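PDB 2E4T: endoglucanase from Clostridium thermocellum, which probably hydrolyses internal beta-1,4-glucosidic bonds of cellulose and xyloglucan, this chain being the family 44 glycoside hydrolase part of a larger multidomain enzyme. Local coordinates for residues A18-I23 with E441-L446; G44-T49 with G61-H66. All blocks are in the same frame, centred on the assembly; numbering follows the deposited sequence.

Interaction 1: residues A18-I23 with E441-L446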
ATOM      1  N   ALA A  18     -17.766  -7.830  20.111  1.00  8.71           N
ATOM      2  CA  ALA A  18     -18.158  -8.560  18.931  1.00  8.82           C
ATOM      3  C   ALA A  18     -17.197  -8.273  17.772  1.00  8.15           C
ATOM      4  O   ALA A  18     -16.700  -7.146  17.574  1.00  7.82           O
ATOM      5  CB  ALA A  18     -19.552  -8.177  18.496  1.00  9.76           C
ATOM      6  N   GLU A  19     -16.983  -9.320  16.969  1.00  8.09           N
ATOM      7  CA  GLU A  19     -16.244  -9.191  15.714  1.00  8.50           C
ATOM      8  C   GLU A  19     -14.825  -8.681  15.961  1.00  7.65           C
ATOM      9  O   GLU A  19     -14.247  -8.044  15.076  1.00  8.54           O
ATOM     10  CB  GLU A  19     -16.973  -8.406  14.654  1.00  9.27           C
ATOM     11  CG  GLU A  19     -18.358  -9.043  14.399  1.00 11.69           C
ATOM     12  CD  GLU A  19     -19.241  -8.272  13.441  1.00 12.73           C
ATOM     13  OE1 GLU A  19     -18.830  -7.269  12.822  1.00 14.40           O
ATOM     14  OE2 GLU A  19     -20.418  -8.658  13.294  1.00 15.30           O
ATOM     15  N   ARG A  20     -14.225  -9.042  17.081  1.00  7.67           N
ATOM     16  CA  ARG A  20     -12.885  -8.550  17.360  1.00  7.01           C
ATOM     17  C   ARG A  20     -11.889  -9.173  16.389  1.00  7.43           C
ATOM     18  O   ARG A  20     -11.887 -10.390  16.186  1.00  8.62           O
ATOM     19  CB  ARG A  20     -12.434  -8.857  18.787  1.00  7.83           C
ATOM     20  CG  ARG A  20     -13.221  -8.106  19.862  1.00  8.10           C
ATOM     21  CD  ARG A  20     -12.602  -8.339  21.249  1.00  8.43           C
ATOM     22  NE  ARG A  20     -13.283  -7.521  22.248  1.00  8.40           N
ATOM     23  CZ  ARG A  20     -12.821  -7.338  23.468  1.00  8.55           C
ATOM     24  NH1 ARG A  20     -11.770  -7.973  23.917  1.00  9.21           N
ATOM     25  NH2 ARG A  20     -13.481  -6.461  24.264  1.00  9.58           N
ATOM     26  N   LYS A  21     -11.012  -8.329  15.839  1.00  7.18           N
ATOM     27  CA  LYS A  21     -10.002  -8.811  14.896  1.00  8.67           C
ATOM     28  C   LYS A  21      -8.845  -7.856  14.911  1.00  6.95           C
ATOM     29  O   LYS A  21      -9.038  -6.639  14.966  1.00  7.29           O
ATOM     30  CB  LYS A  21     -10.575  -9.079  13.524  1.00 12.26           C
ATOM     31  CG  LYS A  21     -11.248  -7.910  13.014  0.40 15.81           C
ATOM     32  CD  LYS A  21     -11.692  -8.077  11.588  0.40 18.36           C
ATOM     33  CE  LYS A  21     -12.796  -9.105  11.422  0.40 19.20           C
ATOM     34  NZ  LYS A  21     -14.071  -8.640  12.089  0.40 13.59           N
ATOM     35  N   PRO A  22      -7.610  -8.361  14.818  1.00  6.24           N
ATOM     36  CA  PRO A  22      -6.468  -7.449  14.832  1.00  6.29           C
ATOM     37  C   PRO A  22      -6.455  -6.583  13.548  1.00  6.03           C
ATOM     38  O   PRO A  22      -6.727  -7.076  12.450  1.00  6.79           O
ATOM     39  CB  PRO A  22      -5.273  -8.387  14.878  1.00  7.91           C
ATOM     40  CG  PRO A  22      -5.734  -9.666  14.288  1.00  8.81           C
ATOM     41  CD  PRO A  22      -7.199  -9.779  14.704  1.00  7.90           C
ATOM     42  N   ILE A  23      -6.064  -5.332  13.735  1.00  5.73           N
ATOM     43  CA  ILE A  23      -5.765  -4.415  12.629  1.00  5.42           C
ATOM     44  C   ILE A  23      -4.248  -4.459  12.425  1.00  5.40           C
ATOM     45  O   ILE A  23      -3.472  -4.192  13.336  1.00  5.96           O
ATOM     46  CB  ILE A  23      -6.192  -2.979  12.968  1.00  5.34           C
ATOM     47  CG1 ILE A  23      -7.712  -2.931  13.131  1.00  6.37           C
ATOM     48  CG2 ILE A  23      -5.706  -2.009  11.880  1.00  5.92           C
ATOM     49  CD1 ILE A  23      -8.231  -1.592  13.677  1.00  7.10           C
ATOM     50  N   GLU A 441      -6.797  -6.711  23.949  1.00  7.48           N
ATOM     51  CA  GLU A 441      -8.043  -7.334  24.330  1.00  7.92           C
ATOM     52  C   GLU A 441      -8.861  -6.453  25.300  1.00  7.86           C
ATOM     53  O   GLU A 441      -9.843  -6.944  25.906  1.00  9.56           O
ATOM     54  CB  GLU A 441      -7.786  -8.717  25.014  1.00  8.87           C
ATOM     55  CG  GLU A 441      -6.617  -9.467  24.404  1.00  9.54           C
ATOM     56  CD  GLU A 441      -6.676  -9.738  22.907  1.00  8.85           C
ATOM     57  OE1 GLU A 441      -7.766  -9.928  22.343  1.00  9.42           O
ATOM     58  OE2 GLU A 441      -5.578  -9.836  22.290  1.00  9.91           O
ATOM     59  N   ASP A 442      -8.443  -5.201  25.483  1.00  8.65           N
ATOM     60  CA  ASP A 442      -8.915  -4.357  26.580  1.00  8.83           C
ATOM     61  C   ASP A 442      -9.792  -3.240  26.048  1.00  8.84           C
ATOM     62  O   ASP A 442      -9.302  -2.418  25.263  1.00  9.82           O
ATOM     63  CB  ASP A 442      -7.684  -3.774  27.293  1.00 10.57           C
ATOM     64  CG  ASP A 442      -8.054  -3.231  28.674  0.50 10.64           C
ATOM     65  OD1 ASP A 442      -9.198  -2.730  28.822  0.50 12.12           O
ATOM     66  OD2 ASP A 442      -7.240  -3.286  29.620  0.50 13.90           O
ATOM     67  N   ASP A 443     -11.078  -3.213  26.425  1.00  9.35           N
ATOM     68  CA  ASP A 443     -11.995  -2.178  25.945  1.00  9.39           C
ATOM     69  C   ASP A 443     -12.053  -0.953  26.873  1.00  9.08           C
ATOM     70  O   ASP A 443     -12.929  -0.096  26.715  1.00  9.76           O
ATOM     71  CB  ASP A 443     -13.364  -2.727  25.588  1.00 11.81           C
ATOM     72  CG  ASP A 443     -14.103  -3.252  26.718  1.00 14.00           C
ATOM     73  OD1 ASP A 443     -13.624  -3.173  27.859  1.00 13.51           O
ATOM     74  OD2 ASP A 443     -15.240  -3.749  26.461  1.00 18.44           O
ATOM     75  N   SER A 444     -11.055  -0.771  27.749  1.00  9.34           N
ATOM     76  CA  SER A 444     -11.090   0.400  28.642  1.00 10.13           C
ATOM     77  C   SER A 444     -11.100   1.719  27.870  1.00  9.47           C
ATOM     78  O   SER A 444     -11.704   2.693  28.330  1.00 10.57           O
ATOM     79  CB  SER A 444      -9.869   0.363  29.559  1.00 11.67           C
ATOM     80  OG  SER A 444      -9.925  -0.734  30.423  0.60 10.82           O
ATOM     81  N   LYS A 445     -10.372   1.787  26.753  1.00  9.36           N
ATOM     82  CA  LYS A 445     -10.421   2.958  25.855  1.00  9.37           C
ATOM     83  C   LYS A 445     -10.959   2.476  24.519  1.00  8.05           C
ATOM     84  O   LYS A 445     -10.441   1.546  23.903  1.00 10.28           O
ATOM     85  CB  LYS A 445      -9.050   3.573  25.692  1.00 12.05           C
ATOM     86  CG  LYS A 445      -8.474   4.080  26.999  1.00 18.57           C
ATOM     87  CD  LYS A 445      -7.336   5.078  26.779  1.00 24.89           C
ATOM     88  CE  LYS A 445      -6.753   5.624  28.107  1.00 25.89           C
ATOM     89  NZ  LYS A 445      -5.479   6.351  27.798  1.00 32.58           N
ATOM     90  N   LEU A 446     -12.038   3.131  24.118  1.00  7.32           N
ATOM     91  CA  LEU A 446     -12.702   2.801  22.847  1.00  6.62           C
ATOM     92  C   LEU A 446     -12.461   3.948  21.878  1.00  6.24           C
ATOM     93  O   LEU A 446     -12.813   5.103  22.162  1.00  7.30           O
ATOM     94  CB  LEU A 446     -14.196   2.594  23.090  1.00  7.75           C
ATOM     95  CG  LEU A 446     -15.064   2.418  21.854  1.00  8.02           C
ATOM     96  CD1 LEU A 446     -14.616   1.163  21.028  1.00  9.31           C
ATOM     97  CD2 LEU A 446     -16.522   2.271  22.259  1.00  9.10           C
TER
HETATM   98  O   HOH W   1     -10.239 -10.080  23.018  1.00 13.70           O
HETATM   99  O   HOH W   2     -12.249  -5.899  26.899  1.00 16.35           O
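R20 sends its guanidinium across to E441 and D443, and the one direct hydrogen bond runs from NH1 of R20 to the carbonyl O of E441 at 3.0 Å. It is a bent bond, with an N-H...O angle of 141°. The donor sits above the carbonyl plane rather than on a lone pair, and the oxygen is tilted out of the guanidinium plane. The R20 chain runs extended from CG to NE, which gives it the length to get there.

Two waters also lie at the guanidinium edge, in its plane. Water 1 accepts from R20 NH1 at 2.8 Å and donates to E441 OE1 at 2.6 Å; the E441 side chain folds back at chi2 (-56°), and its carboxylate meets the arginine through this water. Water 2 takes R20 NH2 at 3.0 Å, also accepts from the backbone N of D443, and donates to E441 O at 2.8 Å, so that carbonyl is held both directly and through solvent.

The ionic pairing is long: D443 OD2 lies 3.9 Å from R20 NH2, with the carboxylate and guanidinium planes turned 68° apart. D443 is buried, hydrogen-bonded to T16 and S468 and salt-bridged to K469; T16 O also takes R20 NE, so T16 helps fix both charged groups.

R20 lies just before K21 and P22, which end the interrupted N-terminal strand 8-22, and its side chain packs on I438. It reaches past strands 420-426 and 432-439 to where 432-439 and 442-452 join, an arginine clasping a beta-hairpin connection within the beta-rich domain.

Interaction 2: residues G44-T49 with G61-H66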
ATOM      1  N   GLY A  44       9.834   1.482  -3.938  1.00  5.03           N
ATOM      2  CA  GLY A  44       9.210   0.782  -5.038  1.00  5.85           C
ATOM      3  C   GLY A  44       8.823   1.759  -6.120  1.00  5.39           C
ATOM      4  O   GLY A  44       9.167   2.942  -6.091  1.00  6.43           O
ATOM      5  N   GLY A  45       8.065   1.253  -7.109  1.00  6.46           N
ATOM      6  CA  GLY A  45       7.673   2.044  -8.237  1.00  6.53           C
ATOM      7  C   GLY A  45       8.678   1.964  -9.391  1.00  5.48           C
ATOM      8  O   GLY A  45       9.660   1.207  -9.342  1.00  5.63           O
ATOM      9  N   ASN A  46       8.398   2.734 -10.444  1.00  5.82           N
ATOM     10  CA  ASN A  46       9.071   2.506 -11.729  1.00  5.71           C
ATOM     11  C   ASN A  46      10.599   2.576 -11.615  1.00  5.74           C
ATOM     12  O   ASN A  46      11.291   1.778 -12.289  1.00  6.45           O
ATOM     13  CB  ASN A  46       8.621   3.560 -12.737  1.00  6.25           C
ATOM     14  CG  ASN A  46       7.192   3.373 -13.155  1.00  6.34           C
ATOM     15  OD1 ASN A  46       6.592   2.304 -12.916  1.00  7.35           O
ATOM     16  ND2 ASN A  46       6.630   4.375 -13.867  1.00  7.53           N
ATOM     17  N   ARG A  47      11.151   3.496 -10.821  1.00  5.52           N
ATOM     18  CA  ARG A  47      12.594   3.657 -10.792  1.00  6.20           C
ATOM     19  C   ARG A  47      13.280   2.453 -10.178  1.00  5.52           C
ATOM     20  O   ARG A  47      14.532   2.314 -10.344  1.00  6.37           O
ATOM     21  CB  ARG A  47      12.999   4.890 -10.004  1.00  6.76           C
ATOM     22  CG  ARG A  47      13.099   6.150 -10.828  1.00  7.74           C
ATOM     23  CD  ARG A  47      14.422   6.154 -11.598  1.00  7.56           C
ATOM     24  NE  ARG A  47      14.543   7.383 -12.379  1.00  7.88           N
ATOM     25  CZ  ARG A  47      15.721   7.776 -12.877  1.00  7.56           C
ATOM     26  NH1 ARG A  47      16.817   7.023 -12.752  1.00  7.94           N
ATOM     27  NH2 ARG A  47      15.795   8.945 -13.547  1.00  8.64           N
ATOM     28  N   THR A  48      12.578   1.600  -9.440  1.00  5.24           N
ATOM     29  CA  THR A  48      13.247   0.514  -8.763  1.00  5.43           C
ATOM     30  C   THR A  48      13.516  -0.720  -9.652  1.00  5.22           C
ATOM     31  O   THR A  48      14.352  -1.533  -9.294  1.00  5.80           O
ATOM     32  CB  THR A  48      12.518   0.109  -7.468  1.00  5.68           C
ATOM     33  OG1 THR A  48      11.250  -0.458  -7.758  1.00  6.06           O
ATOM     34  CG2 THR A  48      12.407   1.303  -6.525  1.00  6.77           C
ATOM     35  N   THR A  49      12.875  -0.796 -10.829  1.00  5.18           N
ATOM     36  CA  THR A  49      13.065  -1.980 -11.669  1.00  5.00           C
ATOM     37  C   THR A  49      14.518  -2.153 -12.129  1.00  5.25           C
ATOM     38  O   THR A  49      15.058  -3.250 -12.131  1.00  5.76           O
ATOM     39  CB  THR A  49      12.104  -1.893 -12.869  1.00  5.66           C
ATOM     40  OG1 THR A  49      10.767  -1.983 -12.388  1.00  5.46           O
ATOM     41  CG2 THR A  49      12.411  -2.995 -13.903  1.00  5.71           C
ATOM     42  N   GLY A  61      13.286   4.804 -17.538  1.00  6.38           N
ATOM     43  CA  GLY A  61      12.336   4.221 -18.501  1.00  6.24           C
ATOM     44  C   GLY A  61      11.558   5.320 -19.201  1.00  6.16           C
ATOM     45  O   GLY A  61      12.058   6.434 -19.467  1.00  6.59           O
ATOM     46  N   SER A  62      10.300   5.019 -19.464  1.00  6.86           N
ATOM     47  CA  SER A  62       9.408   5.945 -20.117  1.00  7.89           C
ATOM     48  C   SER A  62       9.135   7.226 -19.344  1.00  7.22           C
ATOM     49  O   SER A  62       8.596   8.202 -19.896  1.00  9.16           O
ATOM     50  CB  SER A  62       8.114   5.240 -20.443  1.00  9.39           C
ATOM     51  OG  SER A  62       7.448   4.802 -19.222  0.50  7.88           O
ATOM     52  N   ASP A  63       9.455   7.264 -18.038  1.00  8.18           N
ATOM     53  CA  ASP A  63       9.241   8.499 -17.271  1.00  9.31           C
ATOM     54  C   ASP A  63      10.234   9.602 -17.721  1.00  8.10           C
ATOM     55  O   ASP A  63       9.922  10.781 -17.519  1.00 10.03           O
ATOM     56  CB  ASP A  63       9.305   8.258 -15.796  1.00 10.06           C
ATOM     57  CG  ASP A  63       8.091   7.486 -15.258  1.00 11.05           C
ATOM     58  OD1 ASP A  63       6.982   7.706 -15.773  1.00 14.93           O
ATOM     59  OD2 ASP A  63       8.229   6.802 -14.260  1.00 12.12           O
ATOM     60  N   TRP A  64      11.423   9.258 -18.228  1.00  7.74           N
ATOM     61  CA  TRP A  64      12.310  10.306 -18.755  1.00  7.87           C
ATOM     62  C   TRP A  64      13.360   9.703 -19.714  1.00  6.88           C
ATOM     63  O   TRP A  64      14.507   9.467 -19.338  1.00  6.99           O
ATOM     64  CB  TRP A  64      12.994  11.135 -17.677  1.00  8.54           C
ATOM     65  CG  TRP A  64      13.613  12.384 -18.327  1.00  9.67           C
ATOM     66  CD1 TRP A  64      14.893  12.512 -18.812  1.00  9.60           C
ATOM     67  CD2 TRP A  64      12.989  13.635 -18.561  1.00  9.48           C
ATOM     68  NE1 TRP A  64      15.103  13.778 -19.304  1.00 10.34           N
ATOM     69  CE2 TRP A  64      13.955  14.484 -19.161  1.00  9.76           C
ATOM     70  CE3 TRP A  64      11.727  14.129 -18.317  1.00 11.17           C
ATOM     71  CZ2 TRP A  64      13.690  15.822 -19.518  1.00 11.19           C
ATOM     72  CZ3 TRP A  64      11.462  15.468 -18.711  1.00 11.85           C
ATOM     73  CH2 TRP A  64      12.432  16.267 -19.281  1.00 11.97           C
ATOM     74  N   LEU A  65      12.948   9.457 -20.936  1.00  6.73           N
ATOM     75  CA  LEU A  65      13.867   9.227 -22.095  1.00  7.16           C
ATOM     76  C   LEU A  65      14.813   8.043 -21.853  1.00  6.06           C
ATOM     77  O   LEU A  65      15.915   7.984 -22.428  1.00  6.76           O
ATOM     78  CB  LEU A  65      14.646  10.518 -22.394  1.00  6.90           C
ATOM     79  CG  LEU A  65      13.773  11.750 -22.684  1.00  7.81           C
ATOM     80  CD1 LEU A  65      14.641  12.959 -22.928  1.00  9.18           C
ATOM     81  CD2 LEU A  65      12.797  11.518 -23.811  1.00  8.77           C
ATOM     82  N   HIS A  66      14.395   7.095 -21.021  1.00  6.07           N
ATOM     83  CA  HIS A  66      15.216   5.915 -20.770  1.00  5.68           C
ATOM     84  C   HIS A  66      16.596   6.309 -20.248  1.00  5.43           C
ATOM     85  O   HIS A  66      17.607   5.623 -20.503  1.00  5.73           O
ATOM     86  CB  HIS A  66      15.305   4.969 -21.966  1.00  6.32           C
ATOM     87  CG  HIS A  66      13.973   4.765 -22.568  1.00  6.52           C
ATOM     88  ND1 HIS A  66      13.033   3.908 -22.009  1.00  7.95           N
ATOM     89  CD2 HIS A  66      13.408   5.355 -23.663  1.00  8.29           C
ATOM     90  CE1 HIS A  66      11.930   4.036 -22.738  1.00  9.04           C
ATOM     91  NE2 HIS A  66      12.133   4.885 -23.745  1.00  9.49           N
TER
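The two loop backbones come nearest at N46 and G61, whose CA atoms are 7.7 Å apart; 46-49 has helical backbone angles without the regular hydrogen bonds, while 62-63 forms a short 3-10 segment. One side-chain bond spans the gap. ND2 of N46 donates to OD2 of D63 at 2.9 Å, and at 176° the N-H points almost straight at its acceptor. The oxygen lies in the amide plane of N46 and is approached on its syn side, though the donor is 33° out of the carboxylate plane. The amide and carboxylate planes are only modestly turned against each other, although the two side chains cross at about a right angle. CB of N46 follows at 3.6 Å from the same OD2. In N46, CG stands anti to the carbonyl carbon (chi1 -70°), and this swings the amide across to the aspartate.

Each loop is braced from within. G45 O takes both the backbone N and OG1 of T48, the latter at 2.8 Å, which ties up the turn that carries N46. In segment 61-66, G61 O accepts from W64 N and H66 N, arriving from opposite faces of its plane, and closes the loop behind D63. R47 NH1 makes a salt bridge to D69 and a hydrogen bond to S58.

The turn 44-49 leaves the C-terminal end of barrel strand 40-43. The T48 carbonyl accepts from Q110 and the T49 hydroxyl bonds D184, just beyond barrel strands 104-109 and 180-183, while N46 and S62 both pack on T193 of helix 190-193, which thereby borders the two loops together.

Overall arrangement
Interactions 1 and 2 lie on opposite sides of the chain's centre, their centres 43 Å apart and their nearest atoms about 22 Å apart. They share no sheet. Interaction 1 belongs to the mixed beta-sheet domain, where the N-terminal strand 8-22 is brought together with strands from the C-terminal part; interaction 2 belongs to the loops after strand 40-43 of the eight-stranded parallel TIM-like barrel. Along the chain, 44-66 is nested inside the long excursion that 18-23 and 441-446 close. The barrel is therefore inserted between pieces of the beta domain, and interaction 1 joins the sequence on either side of it.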